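Local coordinates for ethanolamine utilization protein EutL (Clostridium perfringens E str. JGS1987, PDB 4TME) that binds ethanolamine and is a bacterial microcompartment shell protein, in which substrate binding is proposed to control pore opening allosterically, at residues K34-I39 against I84-G89; A41-V46 against V110-A115. All blocks are in the same frame, centred on the assembly; numbering follows the deposited sequence. Where two conformers were deposited one is given.

Contact 1 of 2, residues K34-I39 against I84-G89; sequences KSLGLI and IGILAG
Leu36, Leu38, Ile86 and Ala88 mesh on one face of an antiparallel strand pair, residues 34-39 against 84-89, at the middle of the four-stranded sheet of the BMC domain. Strands 10-16 and 61-67 flank the pair. Hydrogen-bonded pairs Ser35-Gly89, Gly37-Leu87 and Ile39-Gly85 alternate with the non-hydrogen-bonded pairs Leu36-Ala88 and Leu38-Ile86. Gly37 N and O each bond Leu87, N to O and O to N, both at 2.8 Å. At the start of the first strand the register slips into a classic beta bulge: Lys34 N (3.0 Å) and Ser35 N (3.1 Å) both donate to Gly89 O. Ser35 N arrives nearly end-on to this carbonyl, whereas Lys34 N is tilted 35° from its plane; the two donors reach the one oxygen from different directions.

On the leucine face, Leu36 CD2 touches Ala88 CB at 3.7 Å; alanine is small enough to leave room for the leucine tip. Leu38 and Ile86 run alongside each other in a common direction, CD2 of the leucine 3.7 Å from CG1 of the isoleucine. Ile86 has CG1 anti to the carbonyl carbon (chi1 -57°), which places CG2 on the Leu36 side, so its two branches serve two leucines. The same face meets a neighbouring subunit, where Leu38 packs on Leu155 and Ile86 on Met158 of that subunit.

The other face carries Ser35, Leu87 and Ile39, all of which touch helix 92-106. Here Gly85, lacking a side chain, accommodates Ile39 CG2, which approaches Gly85 O at 3.7 Å. Backbone bonds thus fix the register, while mostly aliphatic groups give the sheet largely apolar faces, one against helix 92-106, the other partly against its own chain and partly against the neighbouring subunit.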
ATOM      1  N   LYS C  34       8.981 -15.657  25.228  1.00 35.12           N
ATOM      2  CA  LYS C  34       9.184 -14.706  26.319  1.00 33.98           C
ATOM      3  C   LYS C  34       9.979 -13.476  25.908  1.00 30.01           C
ATOM      4  O   LYS C  34       9.913 -12.442  26.572  1.00 31.75           O
ATOM      5  CB  LYS C  34       9.916 -15.384  27.486  1.00 40.12           C
ATOM      6  CG  LYS C  34       9.288 -16.673  27.963  1.00 47.33           C
ATOM      7  CD  LYS C  34       7.980 -16.421  28.679  1.00 52.98           C
ATOM      8  CE  LYS C  34       7.531 -17.665  29.436  1.00 58.41           C
ATOM      9  NZ  LYS C  34       6.148 -17.518  29.965  1.00 62.88           N
ATOM     10  N   SER C  35      10.720 -13.596  24.812  0.61 27.72           N
ATOM     11  CA  SER C  35      11.634 -12.560  24.357  0.61 26.49           C
ATOM     12  C   SER C  35      11.510 -12.376  22.865  0.61 25.04           C
ATOM     13  O   SER C  35      11.278 -13.348  22.158  0.61 24.73           O
ATOM     14  CB  SER C  35      13.065 -12.929  24.706  0.61 28.00           C
ATOM     15  OG  SER C  35      13.240 -12.919  26.109  0.61 30.47           O
ATOM     16  N   LEU C  36      11.670 -11.139  22.399  1.00 24.75           N
ATOM     17  CA  LEU C  36      11.582 -10.820  20.969  1.00 24.31           C
ATOM     18  C   LEU C  36      12.864 -10.190  20.445  1.00 24.90           C
ATOM     19  O   LEU C  36      13.497  -9.406  21.136  1.00 25.63           O
ATOM     20  CB  LEU C  36      10.425  -9.852  20.691  1.00 24.20           C
ATOM     21  CG  LEU C  36       9.035 -10.262  21.190  1.00 25.42           C
ATOM     22  CD1 LEU C  36       8.056  -9.119  20.860  1.00 26.72           C
ATOM     23  CD2 LEU C  36       8.588 -11.564  20.578  1.00 25.62           C
ATOM     24  N   GLY C  37      13.227 -10.531  19.215  1.00 24.76           N
ATOM     25  CA  GLY C  37      14.293  -9.852  18.508  1.00 25.14           C
ATOM     26  C   GLY C  37      13.669  -9.152  17.314  1.00 24.86           C
ATOM     27  O   GLY C  37      12.921  -9.765  16.561  1.00 26.06           O
ATOM     28  N   LEU C  38      13.963  -7.859  17.180  0.72 22.69           N
ATOM     29  CA  LEU C  38      13.393  -6.975  16.169  0.72 22.35           C
ATOM     30  C   LEU C  38      14.468  -6.590  15.152  0.72 22.34           C
ATOM     31  O   LEU C  38      15.583  -6.215  15.551  0.72 22.45           O
ATOM     32  CB  LEU C  38      12.842  -5.697  16.823  0.72 22.86           C
ATOM     33  CG  LEU C  38      11.927  -5.767  18.051  0.72 24.07           C
ATOM     34  CD1 LEU C  38      11.689  -4.363  18.628  0.72 26.40           C
ATOM     35  CD2 LEU C  38      10.600  -6.410  17.701  0.72 23.17           C
ATOM     36  N   ILE C  39      14.135  -6.607  13.863  1.00 21.82           N
ATOM     37  CA  ILE C  39      15.079  -6.180  12.844  1.00 21.25           C
ATOM     38  C   ILE C  39      14.380  -5.462  11.701  1.00 21.22           C
ATOM     39  O   ILE C  39      13.274  -5.841  11.299  1.00 21.27           O
ATOM     40  CB  ILE C  39      15.893  -7.390  12.298  1.00 24.41           C
ATOM     41  CG1 ILE C  39      17.036  -6.918  11.399  1.00 24.71           C
ATOM     42  CG2 ILE C  39      15.000  -8.399  11.606  1.00 25.46           C
ATOM     43  CD1 ILE C  39      18.042  -8.053  11.091  1.00 27.26           C
ATOM     44  N   ILE C  84      10.110  -5.273   8.367  1.00 19.66           N
ATOM     45  CA  ILE C  84      10.276  -5.508   9.802  1.00 20.38           C
ATOM     46  C   ILE C  84      10.118  -7.004  10.043  1.00 20.53           C
ATOM     47  O   ILE C  84       9.190  -7.662   9.534  1.00 21.17           O
ATOM     48  CB  ILE C  84       9.284  -4.700  10.681  1.00 22.33           C
ATOM     49  CG1 ILE C  84       9.610  -5.001  12.169  1.00 26.88           C
ATOM     50  CG2 ILE C  84       7.823  -4.987  10.271  1.00 22.57           C
ATOM     51  CD1 ILE C  84       9.059  -4.048  13.141  1.00 27.62           C
ATOM     52  N   GLY C  85      11.077  -7.569  10.778  1.00 20.23           N
ATOM     53  CA  GLY C  85      11.038  -8.965  11.146  1.00 21.40           C
ATOM     54  C   GLY C  85      11.075  -9.095  12.662  1.00 21.38           C
ATOM     55  O   GLY C  85      11.757  -8.307  13.329  1.00 21.67           O
ATOM     56  N   ILE C  86      10.318 -10.045  13.210  1.00 20.39           N
ATOM     57  CA  ILE C  86      10.351 -10.315  14.642  1.00 20.24           C
ATOM     58  C   ILE C  86      10.571 -11.791  14.900  1.00 21.86           C
ATOM     59  O   ILE C  86       9.805 -12.651  14.441  1.00 22.01           O
ATOM     60  CB  ILE C  86       9.048  -9.863  15.361  1.00 22.63           C
ATOM     61  CG1 ILE C  86       8.811  -8.376  15.116  1.00 23.32           C
ATOM     62  CG2 ILE C  86       9.155 -10.121  16.898  1.00 23.73           C
ATOM     63  CD1 ILE C  86       7.551  -7.795  15.759  1.00 24.35           C
ATOM     64  N   LEU C  87      11.654 -12.071  15.616  1.00 21.82           N
ATOM     65  CA  LEU C  87      11.961 -13.397  16.126  1.00 23.50           C
ATOM     66  C   LEU C  87      11.453 -13.517  17.551  1.00 24.36           C
ATOM     67  O   LEU C  87      11.494 -12.543  18.298  1.00 24.66           O
ATOM     68  CB  LEU C  87      13.476 -13.651  16.123  1.00 23.13           C
ATOM     69  CG  LEU C  87      14.160 -13.695  14.760  1.00 22.56           C
ATOM     70  CD1 LEU C  87      15.674 -13.745  15.001  1.00 22.81           C
ATOM     71  CD2 LEU C  87      13.718 -14.920  13.996  1.00 22.37           C
ATOM     72  N   ALA C  88      10.969 -14.691  17.927  1.00 24.59           N
ATOM     73  CA  ALA C  88      10.583 -14.934  19.318  1.00 24.92           C
ATOM     74  C   ALA C  88      11.260 -16.207  19.824  1.00 25.05           C
ATOM     75  O   ALA C  88      11.422 -17.184  19.102  1.00 25.15           O
ATOM     76  CB  ALA C  88       9.072 -15.039  19.468  1.00 26.06           C
ATOM     77  N   GLY C  89      11.650 -16.176  21.088  1.00 24.21           N
ATOM     78  CA  GLY C  89      12.288 -17.324  21.697  1.00 24.05           C
ATOM     79  C   GLY C  89      12.089 -17.294  23.196  1.00 25.30           C
ATOM     80  O   GLY C  89      11.518 -16.351  23.727  1.00 26.25           O
TER

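Contact 2 of 2, residues A41-V46 against V110-A115; sequences ADCDDV and VGFVSA. With ETA (ethanolamine), chain K; ETA (ethanolamine), chain J.
Cys43 and Asp45 meet the ring of Phe112 in the ethanolamine site at the start of helix 44-57, where residues 41-46 approach 110-115. Phe112 forms one flat wall of the pocket. Over one of its faces, offset toward the rim, lies the ethanolamine of chain K, whose CA is 3.4 Å from Phe112 CZ. Asp45 OD2 reaches the ring edge, in its plane, also 3.4 Å from CZ; a carboxylate oxygen suits the slightly positive ring hydrogens there. Cys43, the helix N-cap residue, turns its SG anti to the backbone N (chi1 179°), bringing the sulfur 3.6 Å from Phe112 CE1 in an oblique sulfur-aromatic contact.

The two aspartates each hydrogen-bond a different ethanolamine. Asp44 OD1 accepts the amine N of the chain K molecule at 2.8 Å, and takes a weak bond from Asp45 N as well. Asp45 OD1 accepts the amine N of the second ethanolamine, chain J, at 2.6 Å, and is also hydrogen-bonded to Tyr149 OH. Glu82 OE2 and Thr182 OG1 also hydrogen-bond the first ligand, and Thr180 OG1 the second. Acidic side chains suit an amine that is probably protonated, and the helix start may help stabilise their negative charge.

Beyond the pocket the contact turns aliphatic. Val46 CG2 rests 3.7 Å from Gly111 CA, and its CG1 meets Val110 CG2 at 3.9 Å. At the backbone angles of Gly111 (phi 162°, psi 169°) a CB would run into the carbonyl O of Val110, so glycine suits the place. Together these residues form part of two adjoining ethanolamine sites at a helix N-terminus, with one aspartate bonded to each amine and the Phe112 face against the carbons of the chain K molecule.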
ATOM      1  N   ALA C  41      15.513  -3.623   7.725  1.00 21.64           N
ATOM      2  CA  ALA C  41      16.534  -3.623   6.693  1.00 21.30           C
ATOM      3  C   ALA C  41      15.973  -2.988   5.417  1.00 22.13           C
ATOM      4  O   ALA C  41      14.764  -2.785   5.310  1.00 21.55           O
ATOM      5  CB  ALA C  41      16.993  -5.046   6.423  1.00 21.66           C
ATOM      6  N   ASP C  42      16.835  -2.702   4.445  1.00 21.74           N
ATOM      7  CA  ASP C  42      16.364  -2.075   3.205  1.00 22.84           C
ATOM      8  C   ASP C  42      16.053  -3.082   2.085  1.00 23.85           C
ATOM      9  O   ASP C  42      15.848  -2.683   0.938  1.00 23.77           O
ATOM     10  CB  ASP C  42      17.366  -1.044   2.717  1.00 23.67           C
ATOM     11  CG  ASP C  42      18.683  -1.652   2.249  1.00 26.29           C
ATOM     12  OD1 ASP C  42      18.801  -2.890   2.206  1.00 25.71           O
ATOM     13  OD2 ASP C  42      19.591  -0.854   1.931  1.00 30.23           O
ATOM     14  N   CYS C  43      16.003  -4.372   2.426  1.00 22.41           N
ATOM     15  CA  CYS C  43      15.682  -5.404   1.426  1.00 21.98           C
ATOM     16  C   CYS C  43      14.856  -6.505   2.066  1.00 21.66           C
ATOM     17  O   CYS C  43      15.353  -7.253   2.908  1.00 22.13           O
ATOM     18  CB  CYS C  43      16.947  -5.995   0.812  1.00 22.57           C
ATOM     19  SG  CYS C  43      16.566  -7.297  -0.404  1.00 25.68           S
ATOM     20  N   ASP C  44      13.587  -6.586   1.704  1.00 20.78           N
ATOM     21  CA  ASP C  44      12.703  -7.505   2.417  1.00 19.59           C
ATOM     22  C   ASP C  44      12.991  -8.991   2.136  1.00 20.15           C
ATOM     23  O   ASP C  44      13.147  -9.768   3.075  1.00 21.29           O
ATOM     24  CB  ASP C  44      11.211  -7.158   2.153  1.00 21.23           C
ATOM     25  CG  ASP C  44      10.805  -7.162   0.679  1.00 22.83           C
ATOM     26  OD1 ASP C  44      11.663  -7.163  -0.220  1.00 22.60           O
ATOM     27  OD2 ASP C  44       9.555  -7.119   0.450  1.00 23.70           O
ATOM     28  N   ASP C  45      13.115  -9.417   0.883  1.00 21.41           N
ATOM     29  CA  ASP C  45      13.218 -10.861   0.646  1.00 21.62           C
ATOM     30  C   ASP C  45      14.560 -11.435   1.122  1.00 22.18           C
ATOM     31  O   ASP C  45      14.614 -12.604   1.556  1.00 22.17           O
ATOM     32  CB  ASP C  45      12.978 -11.163  -0.826  1.00 21.80           C
ATOM     33  CG  ASP C  45      11.598 -10.745  -1.253  1.00 22.45           C
ATOM     34  OD1 ASP C  45      10.627 -11.326  -0.711  1.00 22.98           O
ATOM     35  OD2 ASP C  45      11.512  -9.773  -2.054  1.00 22.54           O
ATOM     36  N   VAL C  46      15.632 -10.632   1.080  1.00 21.55           N
ATOM     37  CA  VAL C  46      16.899 -11.069   1.713  1.00 21.96           C
ATOM     38  C   VAL C  46      16.674 -11.239   3.208  1.00 21.16           C
ATOM     39  O   VAL C  46      17.133 -12.222   3.805  1.00 22.18           O
ATOM     40  CB  VAL C  46      18.060 -10.090   1.444  1.00 22.82           C
ATOM     41  CG1 VAL C  46      19.276 -10.374   2.382  1.00 22.35           C
ATOM     42  CG2 VAL C  46      18.484 -10.205  -0.021  1.00 23.78           C
ATOM     43  N   VAL C 110      24.501 -12.545  -0.362  0.66 34.95           N
ATOM     44  CA  VAL C 110      23.230 -12.710  -1.045  0.66 33.61           C
ATOM     45  C   VAL C 110      22.697 -11.328  -1.405  0.66 31.62           C
ATOM     46  O   VAL C 110      23.182 -10.313  -0.907  0.66 31.97           O
ATOM     47  CB  VAL C 110      22.205 -13.486  -0.193  0.66 35.31           C
ATOM     48  CG1 VAL C 110      22.657 -14.945  -0.019  0.66 37.04           C
ATOM     49  CG2 VAL C 110      21.999 -12.819   1.155  0.66 37.08           C
ATOM     50  N   GLY C 111      21.739 -11.288  -2.319  1.00 29.12           N
ATOM     51  CA  GLY C 111      21.108 -10.030  -2.664  1.00 27.82           C
ATOM     52  C   GLY C 111      20.381 -10.102  -3.977  1.00 27.16           C
ATOM     53  O   GLY C 111      20.521 -11.077  -4.698  1.00 27.79           O
ATOM     54  N   PHE C 112      19.602  -9.071  -4.260  1.00 26.19           N
ATOM     55  CA  PHE C 112      19.009  -8.913  -5.576  1.00 24.62           C
ATOM     56  C   PHE C 112      20.122  -8.634  -6.578  1.00 25.00           C
ATOM     57  O   PHE C 112      21.191  -8.143  -6.233  1.00 26.90           O
ATOM     58  CB  PHE C 112      17.976  -7.792  -5.580  1.00 23.24           C
ATOM     59  CG  PHE C 112      16.633  -8.201  -5.058  1.00 24.17           C
ATOM     60  CD1 PHE C 112      16.478  -8.624  -3.732  1.00 24.97           C
ATOM     61  CD2 PHE C 112      15.518  -8.171  -5.880  1.00 23.70           C
ATOM     62  CE1 PHE C 112      15.241  -9.021  -3.249  1.00 24.62           C
ATOM     63  CE2 PHE C 112      14.275  -8.549  -5.398  1.00 23.77           C
ATOM     64  CZ  PHE C 112      14.136  -8.976  -4.065  1.00 24.22           C
ATOM     65  N   VAL C 113      19.871  -8.999  -7.823  1.00 25.16           N
ATOM     66  CA  VAL C 113      20.814  -8.817  -8.902  1.00 27.69           C
ATOM     67  C   VAL C 113      20.253  -7.837  -9.918  1.00 27.15           C
ATOM     68  O   VAL C 113      19.070  -7.875 -10.235  1.00 26.68           O
ATOM     69  CB  VAL C 113      21.113 -10.153  -9.595  1.00 32.15           C
ATOM     70  CG1 VAL C 113      22.024  -9.943 -10.807  1.00 33.97           C
ATOM     71  CG2 VAL C 113      21.756 -11.111  -8.599  1.00 35.89           C
ATOM     72  N   SER C 114      21.103  -6.945 -10.400  1.00 27.25           N
ATOM     73  CA  SER C 114      20.687  -5.971 -11.401  1.00 27.33           C
ATOM     74  C   SER C 114      20.506  -6.607 -12.778  1.00 27.04           C
ATOM     75  O   SER C 114      21.312  -7.425 -13.197  1.00 27.45           O
ATOM     76  CB  SER C 114      21.716  -4.841 -11.512  1.00 28.91           C
ATOM     77  OG  SER C 114      21.353  -3.983 -12.598  1.00 28.58           O
ATOM     78  N   ALA C 115      19.461  -6.175 -13.492  1.00 28.64           N
ATOM     79  CA  ALA C 115      19.194  -6.650 -14.850  1.00 30.60           C
ATOM     80  C   ALA C 115      19.552  -5.616 -15.926  1.00 32.59           C
ATOM     81  O   ALA C 115      19.394  -5.892 -17.118  1.00 34.66           O
ATOM     82  CB  ALA C 115      17.709  -7.046 -14.973  1.00 29.04           C
TER
HETATM   83  CA  ETA K 302      12.258  -6.292  -3.349  1.00 26.56           C
HETATM   84  N   ETA K 302      11.369  -5.525  -2.502  1.00 24.71           N
HETATM   85  C   ETA K 302      13.600  -5.590  -3.500  1.00 29.63           C
HETATM   86  O   ETA K 302      14.213  -5.323  -2.265  1.00 30.02           O
HETATM   87  CA  ETA J 301       7.309 -11.218  -1.648  1.00 24.44           C
HETATM   88  N   ETA J 301       8.087 -10.611  -0.602  1.00 21.52           N
HETATM   89  C   ETA J 301       7.760 -10.628  -2.967  1.00 26.09           C
HETATM   90  O   ETA J 301       7.384  -9.265  -3.047  1.00 26.76           O

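How the contacts relate
Contact 1 lies peripherally, about 17 Å from the centre of the chain to its own centre, whereas contact 2 is about 8 Å from it; the two contact centres are 21 Å apart. Along the chain the segments alternate: 34-39, 41-46, 84-89, then 110-115, all within the first BMC domain. Strand 35-41 begins in contact 1 and leads directly into helix 44-57, whose first turn carries contact 2. There the helix start meets strand 112-114 of the six-stranded sheet, next to its short outer strand 5-6. The chain thus makes a direct covalent link between the subunit-facing sheet and the site whose occupancy is proposed to control pore opening.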